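Probable chemoreceptor (Methyl-accepting chemotaxis) transmembrane protein (Rhizobium meliloti, PDB 6D8V) probably acts as a chemotaxis receptor whose sensory domain detects quaternary ammonium compounds such as 1,1-dimethyl-prolinium. Local coordinates at residues 72-77 and 123-128; 96-101 and 116-121; 134-139 and 152-157. All coordinates share one frame; numbering follows the deposited sequence.

Interaction 1: residues 72-77 and 123-128; sequences WFAEEP and EWYGLA. With PBE (1,1-dimethyl-prolinium), chain C.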
loop_
_atom_site.group_PDB
_atom_site.type_symbol
_atom_site.label_atom_id
_atom_site.label_comp_id
_atom_site.label_asym_id
_atom_site.label_seq_id
_atom_site.Cartn_x
_atom_site.Cartn_y
_atom_site.Cartn_z
ATOM N N TRP A 72 11.873 3.565 -0.669
ATOM C CA TRP A 72 12.832 2.861 -1.506
ATOM C C TRP A 72 12.982 3.564 -2.848
ATOM O O TRP A 72 12.284 4.539 -3.159
ATOM C CB TRP A 72 12.418 1.397 -1.695
ATOM C CG TRP A 72 10.974 1.240 -2.038
ATOM C CD1 TRP A 72 9.934 1.070 -1.163
ATOM C CD2 TRP A 72 10.398 1.234 -3.348
ATOM N NE1 TRP A 72 8.753 0.953 -1.851
ATOM C CE2 TRP A 72 9.011 1.051 -3.194
ATOM C CE3 TRP A 72 10.921 1.359 -4.636
ATOM C CZ2 TRP A 72 8.142 0.994 -4.277
ATOM C CZ3 TRP A 72 10.056 1.307 -5.708
ATOM C CH2 TRP A 72 8.684 1.123 -5.523
ATOM N N PHE A 73 13.921 3.051 -3.641
ATOM C CA PHE A 73 14.123 3.508 -5.013
ATOM C C PHE A 73 14.809 2.407 -5.807
ATOM O O PHE A 73 15.934 2.015 -5.479
ATOM C CB PHE A 73 14.953 4.789 -5.055
ATOM C CG PHE A 73 15.487 5.102 -6.422
ATOM C CD1 PHE A 73 14.630 5.498 -7.434
ATOM C CD2 PHE A 73 16.839 4.976 -6.704
ATOM C CE1 PHE A 73 15.112 5.775 -8.698
ATOM C CE2 PHE A 73 17.327 5.255 -7.969
ATOM C CZ PHE A 73 16.462 5.655 -8.966
ATOM N N ALA A 74 14.144 1.921 -6.851
ATOM C CA ALA A 74 14.739 0.986 -7.797
ATOM C C ALA A 74 15.131 1.745 -9.057
ATOM O O ALA A 74 14.287 2.391 -9.687
ATOM C CB ALA A 74 13.776 -0.151 -8.134
ATOM N N GLU A 75 16.401 1.661 -9.420
ATOM C CA GLU A 75 16.966 2.448 -10.504
ATOM C C GLU A 75 17.059 1.619 -11.779
ATOM O O GLU A 75 17.599 0.506 -11.761
ATOM C CB GLU A 75 18.349 2.970 -10.111
ATOM C CG GLU A 75 19.285 3.213 -11.282
ATOM C CD GLU A 75 20.399 2.186 -11.363
ATOM O OE1 GLU A 75 20.264 1.109 -10.748
ATOM O OE2 GLU A 75 21.413 2.461 -12.040
ATOM N N GLU A 76 16.540 2.169 -12.878
ATOM C CA GLU A 76 16.740 1.577 -14.192
ATOM C C GLU A 76 18.216 1.206 -14.368
ATOM O O GLU A 76 19.095 1.964 -13.942
ATOM C CB GLU A 76 16.300 2.558 -15.285
ATOM C CG GLU A 76 15.752 1.907 -16.557
ATOM C CD GLU A 76 14.297 1.483 -16.423
ATOM O OE1 GLU A 76 13.701 1.738 -15.357
ATOM O OE2 GLU A 76 13.749 0.899 -17.382
ATOM N N PRO A 77 18.520 0.068 -15.007
ATOM C CA PRO A 77 19.894 -0.467 -14.959
ATOM C C PRO A 77 20.965 0.502 -15.441
ATOM O O PRO A 77 20.934 0.963 -16.589
ATOM C CB PRO A 77 19.813 -1.709 -15.858
ATOM C CG PRO A 77 18.634 -1.470 -16.735
ATOM C CD PRO A 77 17.649 -0.724 -15.888
ATOM N N GLU A 123 5.000 -5.943 -9.661
ATOM C CA GLU A 123 3.982 -4.905 -9.676
ATOM C C GLU A 123 4.545 -3.568 -9.210
ATOM O O GLU A 123 4.256 -2.530 -9.808
ATOM C CB GLU A 123 2.798 -5.326 -8.813
ATOM C CG GLU A 123 1.542 -5.586 -9.605
ATOM C CD GLU A 123 0.333 -5.694 -8.715
ATOM O OE1 GLU A 123 0.517 -5.952 -7.507
ATOM O OE2 GLU A 123 -0.794 -5.512 -9.217
ATOM N N TRP A 124 5.348 -3.568 -8.142
ATOM C CA TRP A 124 5.780 -2.307 -7.546
ATOM C C TRP A 124 6.654 -1.497 -8.488
ATOM O O TRP A 124 6.750 -0.274 -8.325
ATOM C CB TRP A 124 6.524 -2.571 -6.238
ATOM C CG TRP A 124 7.611 -3.583 -6.389
ATOM C CD1 TRP A 124 7.522 -4.928 -6.162
ATOM C CD2 TRP A 124 8.951 -3.336 -6.831
ATOM N NE1 TRP A 124 8.736 -5.529 -6.420
ATOM C CE2 TRP A 124 9.628 -4.573 -6.830
ATOM C CE3 TRP A 124 9.648 -2.182 -7.213
ATOM C CZ2 TRP A 124 10.966 -4.692 -7.201
ATOM C CZ3 TRP A 124 10.976 -2.302 -7.580
ATOM C CH2 TRP A 124 11.620 -3.550 -7.571
ATOM N N TYR A 125 7.285 -2.139 -9.471
ATOM C CA TYR A 125 8.032 -1.428 -10.502
ATOM C C TYR A 125 7.270 -1.311 -11.816
ATOM O O TYR A 125 7.227 -0.228 -12.409
ATOM C CB TYR A 125 9.372 -2.122 -10.759
ATOM C CG TYR A 125 10.389 -1.229 -11.438
ATOM C CD1 TYR A 125 10.352 -1.016 -12.809
ATOM C CD2 TYR A 125 11.379 -0.587 -10.704
ATOM C CE1 TYR A 125 11.276 -0.193 -13.432
ATOM C CE2 TYR A 125 12.306 0.236 -11.317
ATOM C CZ TYR A 125 12.250 0.429 -12.679
ATOM O OH TYR A 125 13.178 1.247 -13.281
ATOM N N GLY A 126 6.641 -2.399 -12.263
ATOM C CA GLY A 126 6.026 -2.397 -13.581
ATOM C C GLY A 126 4.864 -1.427 -13.702
ATOM O O GLY A 126 4.766 -0.680 -14.681
ATOM N N LEU A 127 3.969 -1.423 -12.712
ATOM C CA LEU A 127 2.759 -0.609 -12.798
ATOM C C LEU A 127 3.089 0.856 -13.054
ATOM O O LEU A 127 2.616 1.455 -14.026
ATOM C CB LEU A 127 1.934 -0.757 -11.519
ATOM C CG LEU A 127 1.287 -2.116 -11.234
ATOM C CD1 LEU A 127 0.460 -2.039 -9.961
ATOM C CD2 LEU A 127 0.433 -2.554 -12.406
ATOM N N ALA A 128 3.907 1.452 -12.181
ATOM C CA ALA A 128 4.267 2.856 -12.337
ATOM C C ALA A 128 5.068 3.102 -13.609
ATOM O O ALA A 128 4.899 4.143 -14.253
ATOM C CB ALA A 128 5.054 3.333 -11.117
HETATM N N PBE C . 10.500 -3.058 -1.437
HETATM C CD PBE C . 10.022 -2.294 -2.384
HETATM C CA PBE C . 10.113 -4.438 -1.943
HETATM C CB PBE C . 10.485 -4.330 -3.476
HETATM C CG PBE C . 10.283 -3.120 -3.775
HETATM C CE PBE C . 11.964 -2.882 -1.341
HETATM C CF PBE C . 9.840 -2.764 -0.150
HETATM C C PBE C . 10.765 -5.564 -1.314
HETATM O O PBE C . 10.752 -6.685 -1.893
HETATM O OXT PBE C . 11.319 -5.454 -0.189
#

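Interaction 2: residues 96-101 and 116-121; sequences DGAFTP and FKADYA. With PBE (1,1-dimethyl-prolinium), chain C.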
loop_
_atom_site.group_PDB
_atom_site.type_symbol
_atom_site.label_atom_id
_atom_site.label_comp_id
_atom_site.label_asym_id
_atom_site.label_seq_id
_atom_site.Cartn_x
_atom_site.Cartn_y
_atom_site.Cartn_z
ATOM N N ASP A 96 22.720 -8.447 -7.317
ATOM C CA ASP A 96 22.620 -8.358 -8.769
ATOM C C ASP A 96 23.485 -7.247 -9.349
ATOM O O ASP A 96 23.787 -7.278 -10.547
ATOM C CB ASP A 96 21.155 -8.153 -9.180
ATOM C CG ASP A 96 20.270 -9.342 -8.822
ATOM O OD1 ASP A 96 19.745 -9.389 -7.687
ATOM O OD2 ASP A 96 20.098 -10.232 -9.681
ATOM N N GLY A 97 23.897 -6.281 -8.534
ATOM C CA GLY A 97 24.667 -5.156 -9.026
ATOM C C GLY A 97 23.801 -4.020 -9.540
ATOM O O GLY A 97 23.967 -3.576 -10.679
ATOM N N ALA A 98 22.877 -3.534 -8.715
ATOM C CA ALA A 98 21.976 -2.473 -9.138
ATOM C C ALA A 98 21.680 -1.559 -7.957
ATOM O O ALA A 98 21.587 -2.018 -6.815
ATOM C CB ALA A 98 20.676 -3.042 -9.715
ATOM N N PHE A 99 21.531 -0.268 -8.242
ATOM C CA PHE A 99 21.299 0.732 -7.201
ATOM C C PHE A 99 19.894 0.551 -6.641
ATOM O O PHE A 99 18.907 0.927 -7.274
ATOM C CB PHE A 99 21.502 2.136 -7.759
ATOM C CG PHE A 99 21.377 3.220 -6.726
ATOM C CD1 PHE A 99 22.006 3.096 -5.495
ATOM C CD2 PHE A 99 20.640 4.365 -6.987
ATOM C CE1 PHE A 99 21.899 4.090 -4.542
ATOM C CE2 PHE A 99 20.529 5.363 -6.036
ATOM C CZ PHE A 99 21.158 5.228 -4.811
ATOM N N THR A 100 19.801 -0.019 -5.441
ATOM C CA THR A 100 18.519 -0.351 -4.817
ATOM C C THR A 100 18.574 -0.039 -3.326
ATOM O O THR A 100 18.673 -0.939 -2.485
ATOM C CB THR A 100 18.163 -1.823 -5.053
ATOM O OG1 THR A 100 19.307 -2.644 -4.786
ATOM C CG2 THR A 100 17.721 -2.048 -6.492
ATOM N N PRO A 101 18.508 1.236 -2.961
ATOM C CA PRO A 101 18.452 1.598 -1.540
ATOM C C PRO A 101 17.066 1.371 -0.964
ATOM O O PRO A 101 16.050 1.507 -1.650
ATOM C CB PRO A 101 18.797 3.094 -1.534
ATOM C CG PRO A 101 19.113 3.463 -2.958
ATOM C CD PRO A 101 18.500 2.421 -3.830
ATOM N N PHE A 116 17.319 -4.680 -2.127
ATOM C CA PHE A 116 16.369 -5.613 -2.713
ATOM C C PHE A 116 16.744 -5.886 -4.163
ATOM O O PHE A 116 17.586 -5.204 -4.753
ATOM C CB PHE A 116 14.941 -5.075 -2.612
ATOM C CG PHE A 116 14.764 -3.709 -3.212
ATOM C CD1 PHE A 116 15.158 -2.574 -2.520
ATOM C CD2 PHE A 116 14.190 -3.560 -4.460
ATOM C CE1 PHE A 116 14.992 -1.315 -3.072
ATOM C CE2 PHE A 116 14.019 -2.308 -5.015
ATOM C CZ PHE A 116 14.423 -1.183 -4.322
ATOM N N LYS A 117 16.103 -6.905 -4.734
ATOM C CA LYS A 117 16.353 -7.290 -6.114
ATOM C C LYS A 117 15.533 -6.432 -7.071
ATOM O O LYS A 117 14.399 -6.042 -6.778
ATOM C CB LYS A 117 16.025 -8.770 -6.341
ATOM C CG LYS A 117 16.040 -9.163 -7.818
ATOM C CD LYS A 117 15.601 -10.599 -8.061
ATOM C CE LYS A 117 15.620 -10.914 -9.556
ATOM N NZ LYS A 117 15.398 -12.359 -9.858
ATOM N N ALA A 118 16.122 -6.152 -8.235
ATOM C CA ALA A 118 15.498 -5.285 -9.234
ATOM C C ALA A 118 14.579 -6.114 -10.128
ATOM O O ALA A 118 14.899 -6.450 -11.271
ATOM C CB ALA A 118 16.564 -4.558 -10.045
ATOM N N ASP A 119 13.397 -6.433 -9.593
ATOM C CA ASP A 119 12.406 -7.238 -10.310
ATOM C C ASP A 119 11.518 -6.294 -11.116
ATOM O O ASP A 119 10.436 -5.900 -10.679
ATOM C CB ASP A 119 11.603 -8.090 -9.336
ATOM C CG ASP A 119 10.723 -9.106 -10.039
ATOM O OD1 ASP A 119 10.784 -9.176 -11.285
ATOM O OD2 ASP A 119 9.978 -9.837 -9.351
ATOM N N TYR A 120 11.984 -5.942 -12.321
ATOM C CA TYR A 120 11.296 -4.949 -13.146
ATOM C C TYR A 120 9.882 -5.377 -13.524
ATOM O O TYR A 120 9.021 -4.518 -13.747
ATOM C CB TYR A 120 12.102 -4.663 -14.416
ATOM C CG TYR A 120 13.415 -3.949 -14.180
ATOM C CD1 TYR A 120 13.698 -3.361 -12.956
ATOM C CD2 TYR A 120 14.373 -3.859 -15.187
ATOM C CE1 TYR A 120 14.897 -2.707 -12.736
ATOM C CE2 TYR A 120 15.579 -3.205 -14.976
ATOM C CZ TYR A 120 15.833 -2.633 -13.747
ATOM O OH TYR A 120 17.024 -1.983 -13.519
ATOM N N ALA A 121 9.621 -6.678 -13.633
ATOM C CA ALA A 121 8.271 -7.126 -13.950
ATOM C C ALA A 121 7.363 -7.164 -12.728
ATOM O O ALA A 121 6.158 -7.405 -12.876
ATOM C CB ALA A 121 8.312 -8.503 -14.611
HETATM N N PBE C . 10.500 -3.058 -1.437
HETATM C CD PBE C . 10.022 -2.294 -2.384
HETATM C CA PBE C . 10.113 -4.438 -1.943
HETATM C CB PBE C . 10.485 -4.330 -3.476
HETATM C CG PBE C . 10.283 -3.120 -3.775
HETATM C CE PBE C . 11.964 -2.882 -1.341
HETATM C CF PBE C . 9.840 -2.764 -0.150
HETATM C C PBE C . 10.765 -5.564 -1.314
HETATM O O PBE C . 10.752 -6.685 -1.893
HETATM O OXT PBE C . 11.319 -5.454 -0.189
#

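Interaction 3: residues 134-139 and 152-157; sequences GAITQP and TSIAYP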
loop_
_atom_site.group_PDB
_atom_site.type_symbol
_atom_site.label_atom_id
_atom_site.label_comp_id
_atom_site.label_asym_id
_atom_site.label_seq_id
_atom_site.Cartn_x
_atom_site.Cartn_y
_atom_site.Cartn_z
ATOM N N GLY A 134 1.716 7.589 -11.065
ATOM C CA GLY A 134 1.793 6.929 -9.778
ATOM C C GLY A 134 0.827 5.770 -9.680
ATOM O O GLY A 134 -0.262 5.817 -10.268
ATOM N N ALA A 135 1.211 4.733 -8.930
ATOM C CA ALA A 135 0.421 3.515 -8.842
ATOM C C ALA A 135 0.565 2.916 -7.451
ATOM O O ALA A 135 1.424 3.322 -6.662
ATOM C CB ALA A 135 0.836 2.511 -9.921
ATOM N N ILE A 136 -0.291 1.929 -7.168
ATOM C CA ILE A 136 -0.316 1.226 -5.889
ATOM C C ILE A 136 -0.500 -0.272 -6.144
ATOM O O ILE A 136 -1.273 -0.679 -7.015
ATOM C CB ILE A 136 -1.424 1.791 -4.973
ATOM C CG1 ILE A 136 -1.306 1.206 -3.562
ATOM C CG2 ILE A 136 -2.811 1.549 -5.565
ATOM C CD1 ILE A 136 -2.157 1.930 -2.528
ATOM N N THR A 137 0.210 -1.092 -5.378
ATOM C CA THR A 137 0.323 -2.514 -5.672
ATOM C C THR A 137 -0.710 -3.340 -4.914
ATOM O O THR A 137 -1.224 -2.952 -3.864
ATOM C CB THR A 137 1.719 -3.040 -5.320
ATOM O OG1 THR A 137 1.875 -3.075 -3.893
ATOM C CG2 THR A 137 2.798 -2.163 -5.925
ATOM N N GLN A 138 -1.005 -4.505 -5.465
ATOM C CA GLN A 138 -1.708 -5.511 -4.698
ATOM C C GLN A 138 -0.818 -5.946 -3.540
ATOM O O GLN A 138 0.413 -5.894 -3.634
ATOM C CB GLN A 138 -2.082 -6.718 -5.564
ATOM C CG GLN A 138 -3.194 -6.455 -6.574
ATOM C CD GLN A 138 -4.555 -6.258 -5.928
ATOM O OE1 GLN A 138 -4.735 -6.518 -4.740
ATOM N NE2 GLN A 138 -5.520 -5.796 -6.713
ATOM N N PRO A 139 -1.419 -6.368 -2.434
ATOM C CA PRO A 139 -0.616 -6.742 -1.270
ATOM C C PRO A 139 0.358 -7.859 -1.611
ATOM O O PRO A 139 -0.007 -8.858 -2.239
ATOM C CB PRO A 139 -1.668 -7.173 -0.240
ATOM C CG PRO A 139 -2.868 -7.491 -1.027
ATOM C CD PRO A 139 -2.856 -6.581 -2.206
ATOM N N THR A 152 1.666 -3.040 1.051
ATOM C CA THR A 152 1.312 -2.470 -0.238
ATOM C C THR A 152 2.229 -1.286 -0.513
ATOM O O THR A 152 2.645 -0.585 0.415
ATOM C CB THR A 152 -0.150 -2.005 -0.257
ATOM O OG1 THR A 152 -0.499 -1.587 -1.581
ATOM C CG2 THR A 152 -0.341 -0.841 0.697
ATOM N N SER A 153 2.537 -1.050 -1.790
ATOM C CA SER A 153 3.531 -0.051 -2.157
ATOM C C SER A 153 2.951 0.993 -3.103
ATOM O O SER A 153 2.311 0.652 -4.104
ATOM C CB SER A 153 4.754 -0.710 -2.785
ATOM O OG SER A 153 5.502 -1.383 -1.802
ATOM N N ILE A 154 3.198 2.258 -2.781
ATOM C CA ILE A 154 2.855 3.390 -3.629
ATOM C C ILE A 154 4.134 3.814 -4.336
ATOM O O ILE A 154 5.106 4.222 -3.693
ATOM C CB ILE A 154 2.241 4.531 -2.809
ATOM C CG1 ILE A 154 0.920 4.058 -2.207
ATOM C CG2 ILE A 154 2.012 5.761 -3.662
ATOM C CD1 ILE A 154 0.268 5.064 -1.297
ATOM N N ALA A 155 4.152 3.696 -5.659
ATOM C CA ALA A 155 5.361 3.930 -6.432
ATOM C C ALA A 155 5.095 4.954 -7.524
ATOM O O ALA A 155 4.000 5.016 -8.094
ATOM C CB ALA A 155 5.894 2.635 -7.057
ATOM N N TYR A 156 6.115 5.760 -7.802
ATOM C CA TYR A 156 6.079 6.822 -8.791
ATOM C C TYR A 156 7.299 6.726 -9.693
ATOM O O TYR A 156 8.375 6.313 -9.250
ATOM C CB TYR A 156 6.051 8.206 -8.126
ATOM C CG TYR A 156 4.662 8.724 -7.857
ATOM C CD1 TYR A 156 4.014 8.439 -6.664
ATOM C CD2 TYR A 156 3.991 9.497 -8.800
ATOM C CE1 TYR A 156 2.735 8.917 -6.418
ATOM C CE2 TYR A 156 2.715 9.965 -8.564
ATOM C CZ TYR A 156 2.092 9.672 -7.372
ATOM O OH TYR A 156 0.818 10.133 -7.129
ATOM N N PRO A 157 7.158 7.096 -10.962
ATOM C CA PRO A 157 8.330 7.141 -11.842
ATOM C C PRO A 157 9.243 8.294 -11.464
ATOM O O PRO A 157 8.784 9.397 -11.156
ATOM C CB PRO A 157 7.725 7.343 -13.238
ATOM C CG PRO A 157 6.268 6.999 -13.096
ATOM C CD PRO A 157 5.902 7.342 -11.686
#

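Interaction 1: residues 72-77 and 123-128
The 1,1-dimethyl-prolinium pocket of the PDC (Cache) sensor domain is walled in part by Trp72 and Trp124, where strand 70-75 faces helix 123-131. The two indoles make a T-shaped pair, the edge of Trp124 directed at the face of Trp72; their six-membered rings stand 5.4 Å apart between centroids, with planes at 81°. Both hold CG between the backbone N and the carbonyl carbon (chi1 46° in Trp72 and similar in Trp124). Trp124 CE3 lies 3.8 Å from Trp72 CZ3. The ligand therefore meets two indole faces that are almost perpendicular. Its CD carbon lies 3.5 Å from Trp72 NE1, over the face but displaced toward the rim, whereas its CG sits over the centre of Trp124, 3.3 Å from CD2. Trp72 is oriented further by a hydrogen bond from NE1 to Asp171 OD1. Ala74 CB touches both helix residues, 3.6 Å from Trp124 CZ3 at the ring edge and 3.5 Å from Tyr125 CE2. The axes of strand 72-75 and helix 123-128 approach to 10.3 Å at 67°. Tyr125 stacks on Tyr120 and touches Val167 of strand 163-173, while Trp72 rests on Ser153 and Ala155 of strand 149-160.

Interaction 2: residues 96-101 and 116-121
Thr100 and Phe116 both hold their first torsion near +60°, with different consequences. In Thr100 (chi1 46°) this places OG1 between the backbone N and the carbonyl carbon, within 3.1 Å of Phe116 O; in Phe116 (chi1 55°) it places CG likewise, and with chi2 at -79° the ring turns one face to Thr100 and the other to the ligand. The Thr100 hydroxyl has a second acceptor, Ala98 O, at the same distance from OG1, and its single proton may serve either carbonyl. Phe116 O also receives a weak hydrogen bond from Asn94 ND2. Thr100 CB makes a CH-pi contact with Phe116, standing over the ring 3.9 Å from its centroid. On the opposite face, toward the rim, lies the ligand methyl CE, 3.4 Å from Phe116 CD1. Pro101 O approaches the same ring at its edge, 3.3 Å from CE1. Farther along the two loops, Ala98 CB and Ala118 CB meet at 4.4 Å, and Asp96 OD1 lies beside the aliphatic part of Lys117, 3.7 Å from CG. The Lys117 chain is extended, and its ammonium group does not touch the Asp96 carboxylate. Ala118 and Asp119 are each the centre of an inverse gamma turn on the way to helix 123-131. The ring of Phe116 is thus one aromatic wall of the pocket, backed by a threonine. Because an N-methyl group of a quaternary ammonium carries part of the positive charge, its position over this pi face is consistent with electrostatic as well as dispersive attraction, without a hydrogen bond.

Interaction 3: residues 134-139 and 152-157
Backbone hydrogen bonds run in both directions between Ala135 and Ala155, a hydrogen-bonded antiparallel pair with N of each bound to O of the other at 2.9 Å. Beside it, Ile136 and Ile154 make a non-hydrogen-bonded pair, and Thr137 N donates to Ser153 O over 3.0 Å in a more bent bond, with an N-H...O angle of 139°. Past this point side chains take over the backbone's role. Thr137 OG1, set between the backbone N and the carbonyl carbon (chi1 71°), accepts from Ser153 N at 3.0 Å and donates to Gln138 O. Thr152 has its OG1 anti to the backbone N (chi1 -174°), from where it donates to Thr137 O over 2.8 Å. Ser153 OG hydrogen-bonds to the pocket residues Tyr140 and Asp171. The short strand 135-136 is thereby joined to the long strand 149-160 of the antiparallel sheet in the PDC sensor domain, and the threonines prolong the attachment toward strand 140-142, which pairs with the same long strand. Nonpolar contacts accompany this ladder on the side facing helix 2-45. Ile136 CD1 meets Ile154 CG1 at 3.8 Å on the face that Ile154 turns to Val26 of that helix. Gly134, without a side chain, sets its CA over one face of Tyr156 in a CH-pi contact, 3.5 Å from the ring centroid; Tyr156 also packs on Ala33, Arg34 and Ser37 of the same helix.

All three contacts belong to the PDC sensor domain. Interactions 1 and 2 have centres about 8 Å apart and both touch the ligand; along the chain, 96-101 and 116-121 lie between the two segments of interaction 1. They are joined by hydrogen bonds from Tyr120 OH to Glu75 O and from Phe99 N to Glu75 OE1. Interaction 3 follows in sequence, its centre about 9 Å from that of interaction 1, to which the step from helix 123-131 to strand 135-136 and the Gln138 N to Glu123 OE1 bond connect it. Interactions 2 and 3 do not touch, their centres being about 16 Å apart. Helix 123-131 thus lies against both the pocket and the long strand 149-160.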